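Local coordinates for Sso-CP2 metallo-carboxypetidase (Sulfolobus solfataricus, PDB 4MMO), which binds zinc and, as a metallo-carboxypeptidase of the M20 family, probably removes residues from the C-terminal end of peptides, at residues K63-I68 and N128-Y133; L155-V160 and L390-A395; L183-V188 and G336-H341; N283-E288 and K307-L312. All blocks are in the same frame, centred on the assembly; numbering follows the deposited sequence.

In the fold
The contacts fall into two pairs, in two separate sheets. Contacts 1 and 2, centres about 9 Å apart, lie in the mixed sheet where strands 128-134, 65-71, 159-161 and 395-396 run parallel in that order; strand 65-71 ends at the zinc ligand His71. Contacts 3 and 4, centres about 10 Å apart, share an antiparallel sheet through neighbouring strands 178-190 and 299-312. They lie across the chain's centre from contact 1; centres of contacts 1 and 3 are about 37 Å apart. Contact 1 closes first; contact 4 nests within contact 3, itself within contact 2, so the antiparallel sheet, which reaches the second subunit, is inserted in sequence between strands 159-161 and 395-396 of the mixed sheet.

Contact 1: residues K63-I68 and N128-Y133; sequences KKTLLI and NVKLLY
Leu66 and Ile68 turn both N-H and C=O toward strand 128-134, gripping it with nearly straight bonds: Leu66 N meets Asn128 O at 2.7 Å (175°), and Ile68 N meets Lys130 O likewise. Lys130 N and Leu132 N return bonds to Leu66 O and Ile68 O, while Asn128 N reaches Lys64 O. This is regular parallel pairing in a beta-alpha-beta crossover. On one face, Ile68 extends its CG1 branch, anti to its carbonyl carbon, obliquely across Val129 so that CD1 lies 3.7 Å from Val129 CG1, while Ile68 CB rests 3.9 Å from Leu131 CD2. On the other, Leu67 CD1 meets the Lys130 root, 3.8 Å from its CB, and Thr65 CG2 touches Lys130 CE. A weak bond of 3.4 Å runs from Asn128 ND2 to Thr65 OG1.

Beyond, helix 102-121, between the two strands in the chain, covers the Ile68 face through Arg112, Leu113 and Ile116. Thr65 N goes to Asp158 OD2, Asn128 OD1 receives Val60 N and Ala62 N, and Lys130 NZ donates to Lys154 O and Lys156 O. In this buried core, facing backbone groups pair with each other, while Lys130 NZ, probably charged, meets main-chain oxygens and its methylenes pack as apolar surface.

Contact 2: residues L155-V160 and L390-A395; sequences LKADSV and LGIRDA
A short parallel strand pairing, flanked by apolar side chains, joins the loop after helix 383-389 to strand 159-161, and brings in strand 395-396, an outermost strand of the mixed sheet within this chain. Val160 and Ala395 make the bridge. Val160 N donates to Asp394 O at 3.0 Å, nearly along the C=O axis, and Ala395 CA sends a CA-H...O contact to Val160 O. Asp394 centres an inverse gamma turn just before the strand. Its N-H reaches the other segment through a water, 3.0 Å away, that in turn donates to Asp158 O at 2.7 Å, so a solvent molecule carries the pairing on where the two chains diverge.

Ile392 fills the angle between the segments. Its CG2 branch lies 3.6 Å from Val160 CG1 and close to Ser159 CA, while the CG1 arm, extended to CD1, passes along Ala157 O toward Ala157 CB. Val160 CG1 sits in the crowded position between its own N and carbonyl carbon (chi1 55°), and meets Ala395 CB at a tight 3.3 Å. Beyond Gly391, whose positive phi of 68° follows the helix end, the Leu390 side chain crosses that of Leu155 at about a right angle, its CD1 3.8 Å from Leu155 CB. Asp158 OD2 and Ser159 OG turn instead to Thr65 N and Tyr434 OH. With few direct polar links, the join probably depends mainly on close fit of Ile392, Val160 and Leu390 against Ala395, Ala157 and Leu155.

Contact 3: residues L183-V188 and G336-H341; sequences LYVELV and GEILAH
Leu183, within strand 178-190, has its CD1 loosely beside Ala340 CB. At Tyr184, N and O both bond to His341, Tyr184 N to His341 O at 3.1 Å; the return bond from His341 N arrives above the carbonyl plane. Tyr184 CB lies over one face of the imidazole, a CH-pi contact 3.6 Å from the ring centroid, whereas the two rings, their planes 28° apart, are slid apart and barely overlap. His341 is set there by its CG standing between its own N and carbonyl carbon (chi1 62°). An alanine here would remove the imidazole and would probably leave Tyr184 CB less well packed. Val185 follows on the other face, CG1 against Ile338 CG2 at 3.9 Å. Glu186 N binds Leu339 O at 2.7 Å (171°), and its side chain lies alongside Leu339, OE1 near CD1. Leu187 CD2 reaches the same Ile338 CG2, 3.9 Å away, in front of helix 318-331. Val188 closes the pairing with both bonds to Glu337.

Regular antiparallel bonding fixes the backbones, while the sheet's faces differ: an apolar one against the helix, and a mixed one of Tyr184, His341, Glu186, Glu337, Leu339 and Val188, its Tyr184-His341 end meeting Ser296 of the second subunit.

Contact 4: residues N283-E288 and K307-L312; sequences NVDGFE and KLDFRL. With SO4 (sulfate ion), chain D.
Main-chain bonds join these antiparallel strands of a beta hairpin. Asn283 and Asp309 form a hydrogen-bonded pair, with Asn283 N to Asp309 O and Asp309 N to Asn283 O both 3.0 Å. A classic beta bulge lets Asp285 and Gly286 both face Lys307: Asp285 N donates to Lys307 O at 2.8 Å, Gly286 N bonds it weakly, and Lys307 N returns to Gly286 O.

Polar side chains cluster round Asp309, whose CG stands between N and carbonyl carbon (chi1 73°). Its OD1 accepts Asn283 ND2 at 2.9 Å on the syn lone pair, in the amide plane. Asp285 crosses it at about a right angle, Asp285 OD2 only 2.7 Å from Asp309 OD1, so one acid probably holds a proton. Asp309 OD2 forms a salt bridge with Arg311 NE, its hydrogen bond weak at 3.4 Å, and bonds Ser198 OG of the second subunit. Replacing Asp309 by an alanine would remove one acceptor of Asn283 and of Arg311, and the close partner of Asp285, and would probably leave all three less firmly positioned. Arg311 NH1 donates to sulfate O4 at 2.7 Å; the sulfate, at the guanidinium edge and probably from the crystallisation liquor, also bonds Thr380 N and, in the second subunit, His197 NE2.

Of apolar contacts, Val284 CG2 lies 3.6 Å from Leu308 CD2.

Strand 178-190 flanks 299-312 on its other side, helix 207-218 covers Leu308 and helix 318-331 covers Phe310. Gly286 to Glu288 pair antiparallel with a strand of the second subunit, continuing the sheet across the dimer, where Ile299 N of that chain donates to Asp285 OD1 and its O accepts Asn283 ND2.

Contact 1: residues K63-I68 and N128-Y133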
loop_
_atom_site.group_PDB
_atom_site.type_symbol
_atom_site.label_atom_id
_atom_site.label_comp_id
_atom_site.label_asym_id
_atom_site.label_seq_id
_atom_site.Cartn_x
_atom_site.Cartn_y
_atom_site.Cartn_z
ATOM N N LYS A 63 -3.392 -15.979 52.859
ATOM C CA LYS A 63 -1.989 -15.588 52.840
ATOM C C LYS A 63 -1.510 -15.247 51.431
ATOM O O LYS A 63 -0.590 -14.446 51.259
ATOM C CB LYS A 63 -1.125 -16.706 53.430
ATOM C CG LYS A 63 -1.347 -16.932 54.916
ATOM C CD LYS A 63 -0.458 -18.046 55.455
ATOM C CE LYS A 63 -0.610 -18.198 56.962
ATOM N NZ LYS A 63 -1.934 -18.765 57.342
ATOM N N LYS A 64 -2.132 -15.864 50.429
ATOM C CA LYS A 64 -1.754 -15.648 49.034
ATOM C C LYS A 64 -2.737 -14.729 48.315
ATOM O O LYS A 64 -3.945 -14.781 48.563
ATOM C CB LYS A 64 -1.673 -16.981 48.293
ATOM C CG LYS A 64 -0.441 -17.801 48.631
ATOM C CD LYS A 64 -0.491 -19.145 47.935
ATOM C CE LYS A 64 0.797 -19.926 48.111
ATOM N NZ LYS A 64 0.787 -21.170 47.295
ATOM N N THR A 65 -2.206 -13.900 47.419
ATOM C CA THR A 65 -3.018 -12.982 46.625
ATOM C C THR A 65 -2.744 -13.189 45.142
ATOM O O THR A 65 -1.595 -13.134 44.698
ATOM C CB THR A 65 -2.727 -11.517 46.988
ATOM O OG1 THR A 65 -3.028 -11.299 48.370
ATOM C CG2 THR A 65 -3.564 -10.565 46.134
ATOM N N LEU A 66 -3.813 -13.422 44.385
ATOM C CA LEU A 66 -3.727 -13.617 42.946
ATOM C C LEU A 66 -4.300 -12.412 42.188
ATOM O O LEU A 66 -5.406 -11.955 42.471
ATOM C CB LEU A 66 -4.483 -14.890 42.554
ATOM C CG LEU A 66 -4.603 -15.188 41.058
ATOM C CD1 LEU A 66 -3.241 -15.496 40.454
ATOM C CD2 LEU A 66 -5.574 -16.333 40.819
ATOM N N LEU A 67 -3.534 -11.908 41.228
ATOM C CA LEU A 67 -3.994 -10.857 40.327
ATOM C C LEU A 67 -4.446 -11.492 39.016
ATOM O O LEU A 67 -3.670 -12.184 38.362
ATOM C CB LEU A 67 -2.868 -9.848 40.067
ATOM C CG LEU A 67 -3.186 -8.667 39.140
ATOM C CD1 LEU A 67 -4.354 -7.853 39.668
ATOM C CD2 LEU A 67 -1.966 -7.778 38.973
ATOM N N ILE A 68 -5.704 -11.269 38.644
ATOM C CA ILE A 68 -6.252 -11.835 37.413
ATOM C C ILE A 68 -6.474 -10.741 36.368
ATOM O O ILE A 68 -7.186 -9.775 36.619
ATOM C CB ILE A 68 -7.578 -12.579 37.680
ATOM C CG1 ILE A 68 -7.333 -13.739 38.649
ATOM C CG2 ILE A 68 -8.191 -13.083 36.368
ATOM C CD1 ILE A 68 -8.556 -14.587 38.948
ATOM N N ASN A 128 -6.819 -14.646 48.035
ATOM C CA ASN A 128 -7.338 -13.326 47.734
ATOM C C ASN A 128 -7.213 -13.087 46.240
ATOM O O ASN A 128 -6.194 -13.429 45.636
ATOM C CB ASN A 128 -6.567 -12.261 48.505
ATOM C CG ASN A 128 -6.568 -12.511 49.994
ATOM O OD1 ASN A 128 -7.595 -12.856 50.575
ATOM N ND2 ASN A 128 -5.411 -12.339 50.622
ATOM N N VAL A 129 -8.254 -12.510 45.646
ATOM C CA VAL A 129 -8.284 -12.279 44.209
ATOM C C VAL A 129 -8.481 -10.803 43.899
ATOM O O VAL A 129 -9.407 -10.163 44.402
ATOM C CB VAL A 129 -9.395 -13.107 43.536
ATOM C CG1 VAL A 129 -9.515 -12.766 42.050
ATOM C CG2 VAL A 129 -9.111 -14.582 43.713
ATOM N N LYS A 130 -7.588 -10.275 43.072
ATOM C CA LYS A 130 -7.715 -8.928 42.539
ATOM C C LYS A 130 -7.964 -9.037 41.045
ATOM O O LYS A 130 -7.244 -9.751 40.342
ATOM C CB LYS A 130 -6.447 -8.130 42.811
ATOM C CG LYS A 130 -6.179 -7.913 44.284
ATOM C CD LYS A 130 -4.895 -7.145 44.507
ATOM C CE LYS A 130 -4.746 -6.745 45.964
ATOM N NZ LYS A 130 -3.483 -5.999 46.199
ATOM N N LEU A 131 -8.997 -8.342 40.575
ATOM C CA LEU A 131 -9.400 -8.389 39.174
ATOM C C LEU A 131 -9.026 -7.096 38.467
ATOM O O LEU A 131 -9.266 -6.006 38.983
ATOM C CB LEU A 131 -10.910 -8.591 39.062
ATOM C CG LEU A 131 -11.519 -9.827 39.723
ATOM C CD1 LEU A 131 -13.030 -9.791 39.542
ATOM C CD2 LEU A 131 -10.935 -11.113 39.151
ATOM N N LEU A 132 -8.437 -7.224 37.283
ATOM C CA LEU A 132 -8.067 -6.062 36.486
ATOM C C LEU A 132 -8.444 -6.282 35.031
ATOM O O LEU A 132 -7.755 -6.996 34.302
ATOM C CB LEU A 132 -6.567 -5.775 36.606
ATOM C CG LEU A 132 -6.111 -4.413 36.076
ATOM C CD1 LEU A 132 -6.709 -3.304 36.905
ATOM C CD2 LEU A 132 -4.596 -4.298 36.076
ATOM N N TYR A 133 -9.552 -5.667 34.626
ATOM C CA TYR A 133 -10.056 -5.780 33.265
ATOM C C TYR A 133 -9.857 -4.470 32.502
ATOM O O TYR A 133 -10.449 -3.450 32.862
ATOM C CB TYR A 133 -11.542 -6.125 33.290
ATOM C CG TYR A 133 -11.887 -7.374 34.069
ATOM C CD1 TYR A 133 -11.019 -8.459 34.108
ATOM C CD2 TYR A 133 -13.088 -7.471 34.759
ATOM C CE1 TYR A 133 -11.339 -9.603 34.810
ATOM C CE2 TYR A 133 -13.418 -8.605 35.463
ATOM C CZ TYR A 133 -12.538 -9.672 35.488
ATOM O OH TYR A 133 -12.862 -10.808 36.193
#

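Contact 2: residues L155-V160 and L390-A395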
loop_
_atom_site.group_PDB
_atom_site.type_symbol
_atom_site.label_atom_id
_atom_site.label_comp_id
_atom_site.label_asym_id
_atom_site.label_seq_id
_atom_site.Cartn_x
_atom_site.Cartn_y
_atom_site.Cartn_z
ATOM N N LEU A 155 -2.147 -2.906 43.609
ATOM C CA LEU A 155 -2.175 -4.084 42.749
ATOM C C LEU A 155 -1.233 -5.192 43.204
ATOM O O LEU A 155 -1.072 -6.192 42.505
ATOM C CB LEU A 155 -1.823 -3.684 41.318
ATOM C CG LEU A 155 -2.830 -2.759 40.638
ATOM C CD1 LEU A 155 -2.275 -2.274 39.308
ATOM C CD2 LEU A 155 -4.160 -3.470 40.444
ATOM N N LYS A 156 -0.613 -5.016 44.367
ATOM C CA LYS A 156 0.336 -6.001 44.877
ATOM C C LYS A 156 -0.299 -7.382 44.964
ATOM O O LYS A 156 -1.404 -7.540 45.483
ATOM C CB LYS A 156 0.862 -5.594 46.253
ATOM C CG LYS A 156 1.896 -6.563 46.811
ATOM C CD LYS A 156 2.347 -6.175 48.208
ATOM C CE LYS A 156 3.457 -7.093 48.699
ATOM N NZ LYS A 156 4.000 -6.657 50.013
ATOM N N ALA A 157 0.410 -8.376 44.443
ATOM C CA ALA A 157 -0.048 -9.758 44.481
ATOM C C ALA A 157 1.163 -10.676 44.389
ATOM O O ALA A 157 2.221 -10.256 43.923
ATOM C CB ALA A 157 -1.007 -10.026 43.341
ATOM N N ASP A 158 1.007 -11.922 44.831
ATOM C CA ASP A 158 2.106 -12.886 44.807
ATOM C C ASP A 158 2.253 -13.523 43.436
ATOM O O ASP A 158 3.327 -13.997 43.076
ATOM C CB ASP A 158 1.882 -13.974 45.856
ATOM C CG ASP A 158 1.621 -13.400 47.228
ATOM O OD1 ASP A 158 2.548 -12.792 47.802
ATOM O OD2 ASP A 158 0.486 -13.545 47.728
ATOM N N SER A 159 1.168 -13.542 42.671
ATOM C CA SER A 159 1.211 -14.100 41.327
ATOM C C SER A 159 0.148 -13.465 40.449
ATOM O O SER A 159 -0.777 -12.821 40.942
ATOM C CB SER A 159 1.015 -15.615 41.367
ATOM O OG SER A 159 -0.268 -15.948 41.863
ATOM N N VAL A 160 0.293 -13.659 39.144
ATOM C CA VAL A 160 -0.630 -13.096 38.182
ATOM C C VAL A 160 -0.922 -14.089 37.070
ATOM O O VAL A 160 -0.027 -14.799 36.610
ATOM C CB VAL A 160 -0.071 -11.786 37.574
ATOM C CG1 VAL A 160 1.314 -12.013 36.976
ATOM C CG2 VAL A 160 -1.021 -11.220 36.529
ATOM N N LEU A 390 5.190 -4.126 38.018
ATOM C CA LEU A 390 4.596 -4.557 39.284
ATOM C C LEU A 390 5.483 -5.562 40.012
ATOM O O LEU A 390 5.232 -5.897 41.169
ATOM C CB LEU A 390 3.208 -5.165 39.062
ATOM C CG LEU A 390 2.007 -4.219 39.038
ATOM C CD1 LEU A 390 0.736 -5.021 38.817
ATOM C CD2 LEU A 390 1.893 -3.404 40.319
ATOM N N GLY A 391 6.511 -6.052 39.328
ATOM C CA GLY A 391 7.470 -6.945 39.947
ATOM C C GLY A 391 6.903 -8.304 40.313
ATOM O O GLY A 391 7.372 -8.929 41.262
ATOM N N ILE A 392 5.900 -8.765 39.569
ATOM C CA ILE A 392 5.315 -10.084 39.809
ATOM C C ILE A 392 5.945 -11.124 38.889
ATOM O O ILE A 392 5.518 -11.310 37.749
ATOM C CB ILE A 392 3.788 -10.085 39.621
ATOM C CG1 ILE A 392 3.148 -8.998 40.492
ATOM C CG2 ILE A 392 3.220 -11.456 39.977
ATOM C CD1 ILE A 392 1.645 -8.875 40.330
ATOM N N ARG A 393 6.951 -11.813 39.414
ATOM C CA ARG A 393 7.738 -12.773 38.652
ATOM C C ARG A 393 6.918 -14.013 38.306
ATOM O O ARG A 393 7.088 -14.609 37.241
ATOM C CB ARG A 393 8.973 -13.173 39.467
ATOM C CG ARG A 393 10.114 -13.762 38.653
ATOM C CD ARG A 393 11.324 -14.071 39.532
ATOM N N ASP A 394 6.034 -14.409 39.215
ATOM C CA ASP A 394 5.233 -15.610 39.011
ATOM C C ASP A 394 4.025 -15.272 38.152
ATOM O O ASP A 394 2.962 -14.919 38.666
ATOM C CB ASP A 394 4.799 -16.208 40.352
ATOM C CG ASP A 394 5.980 -16.661 41.202
ATOM O OD1 ASP A 394 7.061 -16.909 40.631
ATOM O OD2 ASP A 394 5.832 -16.770 42.436
ATOM N N ALA A 395 4.211 -15.375 36.840
ATOM C CA ALA A 395 3.166 -15.054 35.879
ATOM C C ALA A 395 2.989 -16.190 34.881
ATOM O O ALA A 395 3.950 -16.853 34.505
ATOM C CB ALA A 395 3.497 -13.759 35.153
HETATM O O HOH W 1 5.734 -13.303 41.945
#

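Contact 3: residues L183-V188 and G336-H341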
loop_
_atom_site.group_PDB
_atom_site.type_symbol
_atom_site.label_atom_id
_atom_site.label_comp_id
_atom_site.label_asym_id
_atom_site.label_seq_id
_atom_site.Cartn_x
_atom_site.Cartn_y
_atom_site.Cartn_z
ATOM N N LEU A 183 7.141 -3.465 19.004
ATOM C CA LEU A 183 7.384 -2.074 18.646
ATOM C C LEU A 183 6.725 -1.786 17.299
ATOM O O LEU A 183 7.177 -2.289 16.273
ATOM C CB LEU A 183 8.889 -1.799 18.556
ATOM C CG LEU A 183 9.281 -0.385 18.110
ATOM C CD1 LEU A 183 8.880 0.639 19.161
ATOM C CD2 LEU A 183 10.770 -0.290 17.809
ATOM N N TYR A 184 5.649 -0.998 17.308
ATOM C CA TYR A 184 5.032 -0.524 16.073
ATOM C C TYR A 184 5.715 0.761 15.636
ATOM O O TYR A 184 5.973 1.641 16.454
ATOM C CB TYR A 184 3.540 -0.228 16.253
ATOM C CG TYR A 184 2.649 -1.436 16.405
ATOM C CD1 TYR A 184 2.580 -2.401 15.410
ATOM C CD2 TYR A 184 1.847 -1.593 17.532
ATOM C CE1 TYR A 184 1.756 -3.504 15.543
ATOM C CE2 TYR A 184 1.015 -2.689 17.671
ATOM C CZ TYR A 184 0.972 -3.640 16.672
ATOM O OH TYR A 184 0.148 -4.734 16.812
ATOM N N VAL A 185 5.991 0.870 14.343
ATOM C CA VAL A 185 6.612 2.066 13.794
ATOM C C VAL A 185 5.989 2.420 12.454
ATOM O O VAL A 185 5.688 1.539 11.645
ATOM C CB VAL A 185 8.129 1.876 13.619
ATOM C CG1 VAL A 185 8.747 3.032 12.835
ATOM C CG2 VAL A 185 8.796 1.746 14.975
ATOM N N GLU A 186 5.790 3.714 12.233
ATOM C CA GLU A 186 5.360 4.215 10.937
ATOM C C GLU A 186 6.393 5.182 10.390
ATOM O O GLU A 186 6.796 6.121 11.075
ATOM C CB GLU A 186 4.009 4.909 11.037
ATOM C CG GLU A 186 3.595 5.567 9.730
ATOM C CD GLU A 186 2.114 5.864 9.662
ATOM O OE1 GLU A 186 1.542 6.298 10.686
ATOM O OE2 GLU A 186 1.522 5.656 8.583
ATOM N N LEU A 187 6.833 4.931 9.160
ATOM C CA LEU A 187 7.760 5.818 8.472
ATOM C C LEU A 187 6.986 6.592 7.425
ATOM O O LEU A 187 6.174 6.016 6.709
ATOM C CB LEU A 187 8.871 5.022 7.789
ATOM C CG LEU A 187 9.723 4.120 8.679
ATOM C CD1 LEU A 187 10.783 3.419 7.844
ATOM C CD2 LEU A 187 10.365 4.919 9.802
ATOM N N VAL A 188 7.237 7.894 7.343
ATOM C CA VAL A 188 6.555 8.741 6.376
ATOM C C VAL A 188 7.541 9.656 5.665
ATOM O O VAL A 188 8.399 10.275 6.297
ATOM C CB VAL A 188 5.467 9.605 7.044
ATOM C CG1 VAL A 188 4.718 10.422 6.000
ATOM C CG2 VAL A 188 4.495 8.731 7.826
ATOM N N GLY A 336 12.531 11.966 6.793
ATOM C CA GLY A 336 11.102 12.047 7.012
ATOM C C GLY A 336 10.718 11.848 8.463
ATOM O O GLY A 336 11.553 11.942 9.357
ATOM N N GLU A 337 9.440 11.560 8.682
ATOM C CA GLU A 337 8.892 11.429 10.020
ATOM C C GLU A 337 8.974 9.983 10.488
ATOM O O GLU A 337 8.865 9.054 9.685
ATOM C CB GLU A 337 7.432 11.883 10.026
ATOM C CG GLU A 337 7.062 12.778 11.195
ATOM C CD GLU A 337 5.564 12.995 11.317
ATOM O OE1 GLU A 337 4.808 12.432 10.495
ATOM O OE2 GLU A 337 5.143 13.725 12.241
ATOM N N ILE A 338 9.175 9.804 11.790
ATOM C CA ILE A 338 9.095 8.493 12.415
ATOM C C ILE A 338 8.105 8.567 13.566
ATOM O O ILE A 338 8.251 9.393 14.467
ATOM C CB ILE A 338 10.442 8.020 12.974
ATOM C CG1 ILE A 338 11.576 8.302 11.987
ATOM C CG2 ILE A 338 10.368 6.531 13.299
ATOM C CD1 ILE A 338 12.952 8.078 12.572
ATOM N N LEU A 339 7.098 7.704 13.523
ATOM C CA LEU A 339 6.079 7.635 14.559
ATOM C C LEU A 339 6.087 6.231 15.154
ATOM O O LEU A 339 6.155 5.250 14.417
ATOM C CB LEU A 339 4.710 7.937 13.958
ATOM C CG LEU A 339 4.608 9.247 13.174
ATOM C CD1 LEU A 339 3.395 9.224 12.258
ATOM C CD2 LEU A 339 4.542 10.431 14.123
ATOM N N ALA A 340 6.019 6.137 16.479
ATOM C CA ALA A 340 6.046 4.845 17.161
ATOM C C ALA A 340 4.936 4.722 18.199
ATOM O O ALA A 340 4.402 5.722 18.669
ATOM C CB ALA A 340 7.390 4.633 17.815
ATOM N N HIS A 341 4.599 3.483 18.551
ATOM C CA HIS A 341 3.645 3.211 19.623
ATOM C C HIS A 341 3.625 1.726 19.974
ATOM O O HIS A 341 4.252 0.908 19.302
ATOM C CB HIS A 341 2.237 3.668 19.236
ATOM C CG HIS A 341 1.681 2.970 18.033
ATOM N ND1 HIS A 341 1.948 3.379 16.743
ATOM C CD2 HIS A 341 0.864 1.895 17.927
ATOM C CE1 HIS A 341 1.322 2.582 15.895
ATOM N NE2 HIS A 341 0.657 1.674 16.587
#

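Contact 4: residues N283-E288 and K307-L312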
loop_
_atom_site.group_PDB
_atom_site.type_symbol
_atom_site.label_atom_id
_atom_site.label_comp_id
_atom_site.label_asym_id
_atom_site.label_seq_id
_atom_site.Cartn_x
_atom_site.Cartn_y
_atom_site.Cartn_z
ATOM N N ASN A 283 9.014 -6.857 10.603
ATOM C CA ASN A 283 7.997 -7.150 9.604
ATOM C C ASN A 283 7.353 -5.886 9.038
ATOM O O ASN A 283 7.134 -4.911 9.760
ATOM C CB ASN A 283 6.930 -8.047 10.227
ATOM C CG ASN A 283 5.823 -8.392 9.259
ATOM O OD1 ASN A 283 6.027 -9.155 8.314
ATOM N ND2 ASN A 283 4.639 -7.841 9.493
ATOM N N VAL A 284 7.059 -5.910 7.740
ATOM C CA VAL A 284 6.354 -4.810 7.092
ATOM C C VAL A 284 4.865 -5.133 7.049
ATOM O O VAL A 284 4.448 -6.087 6.393
ATOM C CB VAL A 284 6.880 -4.554 5.661
ATOM C CG1 VAL A 284 6.094 -3.433 4.983
ATOM C CG2 VAL A 284 8.365 -4.215 5.689
ATOM N N ASP A 285 4.068 -4.336 7.755
ATOM C CA ASP A 285 2.625 -4.541 7.800
ATOM C C ASP A 285 1.955 -3.831 6.643
ATOM O O ASP A 285 0.865 -4.210 6.211
ATOM C CB ASP A 285 2.042 -4.005 9.107
ATOM C CG ASP A 285 2.651 -4.650 10.320
ATOM O OD1 ASP A 285 2.223 -5.768 10.679
ATOM O OD2 ASP A 285 3.560 -4.041 10.911
ATOM N N GLY A 286 2.600 -2.782 6.151
ATOM C CA GLY A 286 2.005 -1.972 5.113
ATOM C C GLY A 286 2.986 -1.060 4.418
ATOM O O GLY A 286 3.960 -0.593 5.005
ATOM N N PHE A 287 2.720 -0.826 3.142
ATOM C CA PHE A 287 3.455 0.149 2.360
ATOM C C PHE A 287 2.496 0.727 1.329
ATOM O O PHE A 287 1.935 -0.003 0.510
ATOM C CB PHE A 287 4.660 -0.505 1.681
ATOM C CG PHE A 287 5.537 0.463 0.931
ATOM C CD1 PHE A 287 6.703 0.950 1.497
ATOM C CD2 PHE A 287 5.199 0.876 -0.342
ATOM C CE1 PHE A 287 7.509 1.836 0.803
ATOM C CE2 PHE A 287 6.002 1.757 -1.034
ATOM C CZ PHE A 287 7.155 2.238 -0.460
ATOM N N GLU A 288 2.291 2.038 1.403
ATOM C CA GLU A 288 1.402 2.744 0.492
ATOM C C GLU A 288 2.148 3.893 -0.154
ATOM O O GLU A 288 2.867 4.636 0.513
ATOM C CB GLU A 288 0.192 3.294 1.249
ATOM C CG GLU A 288 -0.770 4.127 0.407
ATOM C CD GLU A 288 -1.536 3.297 -0.605
ATOM O OE1 GLU A 288 -1.890 2.142 -0.283
ATOM O OE2 GLU A 288 -1.785 3.798 -1.724
ATOM N N LYS A 307 4.476 0.865 7.469
ATOM C CA LYS A 307 4.234 0.494 8.853
ATOM C C LYS A 307 4.986 -0.788 9.190
ATOM O O LYS A 307 4.850 -1.798 8.498
ATOM C CB LYS A 307 2.738 0.310 9.104
ATOM C CG LYS A 307 1.963 1.611 9.160
ATOM C CD LYS A 307 0.482 1.371 9.411
ATOM C CE LYS A 307 -0.330 2.639 9.188
ATOM N NZ LYS A 307 -1.045 3.077 10.419
ATOM N N LEU A 308 5.775 -0.731 10.257
ATOM C CA LEU A 308 6.614 -1.847 10.674
ATOM C C LEU A 308 6.250 -2.281 12.083
ATOM O O LEU A 308 5.956 -1.446 12.942
ATOM C CB LEU A 308 8.090 -1.444 10.656
ATOM C CG LEU A 308 8.618 -0.765 9.392
ATOM C CD1 LEU A 308 9.999 -0.185 9.652
ATOM C CD2 LEU A 308 8.660 -1.745 8.235
ATOM N N ASP A 309 6.264 -3.589 12.312
ATOM C CA ASP A 309 6.170 -4.126 13.658
ATOM C C ASP A 309 7.383 -5.012 13.913
ATOM O O ASP A 309 7.756 -5.829 13.068
ATOM C CB ASP A 309 4.856 -4.893 13.859
ATOM C CG ASP A 309 4.841 -6.235 13.149
ATOM O OD1 ASP A 309 4.730 -6.252 11.908
ATOM O OD2 ASP A 309 4.926 -7.276 13.838
ATOM N N PHE A 310 8.017 -4.809 15.065
ATOM C CA PHE A 310 9.143 -5.626 15.497
ATOM C C PHE A 310 8.686 -6.506 16.650
ATOM O O PHE A 310 8.260 -5.990 17.680
ATOM C CB PHE A 310 10.297 -4.755 16.005
ATOM C CG PHE A 310 10.934 -3.877 14.956
ATOM C CD1 PHE A 310 10.381 -2.652 14.624
ATOM C CD2 PHE A 310 12.111 -4.264 14.336
ATOM C CE1 PHE A 310 10.980 -1.839 13.674
ATOM C CE2 PHE A 310 12.711 -3.457 13.390
ATOM C CZ PHE A 310 12.145 -2.242 13.059
ATOM N N ARG A 311 8.765 -7.824 16.486
ATOM C CA ARG A 311 8.505 -8.737 17.595
ATOM C C ARG A 311 9.822 -8.993 18.304
ATOM O O ARG A 311 10.828 -9.293 17.662
ATOM C CB ARG A 311 7.915 -10.054 17.102
ATOM C CG ARG A 311 6.632 -9.903 16.320
ATOM C CD ARG A 311 5.462 -9.548 17.212
ATOM N NE ARG A 311 4.259 -9.320 16.418
ATOM C CZ ARG A 311 3.021 -9.360 16.892
ATOM N NH1 ARG A 311 2.798 -9.628 18.173
ATOM N NH2 ARG A 311 1.998 -9.139 16.080
ATOM N N LEU A 312 9.811 -8.875 19.626
ATOM C CA LEU A 312 11.036 -8.915 20.414
ATOM C C LEU A 312 11.080 -10.106 21.362
ATOM O O LEU A 312 10.046 -10.656 21.740
ATOM C CB LEU A 312 11.166 -7.618 21.210
ATOM C CG LEU A 312 11.094 -6.345 20.363
ATOM C CD1 LEU A 312 11.031 -5.110 21.248
ATOM C CD2 LEU A 312 12.285 -6.274 19.418
HETATM S S SO4 D . -0.950 -10.009 19.329
HETATM O O1 SO4 D . -1.297 -9.245 18.136
HETATM O O2 SO4 D . -1.690 -9.491 20.492
HETATM O O3 SO4 D . -1.223 -11.411 18.987
HETATM O O4 SO4 D . 0.474 -9.882 19.619
#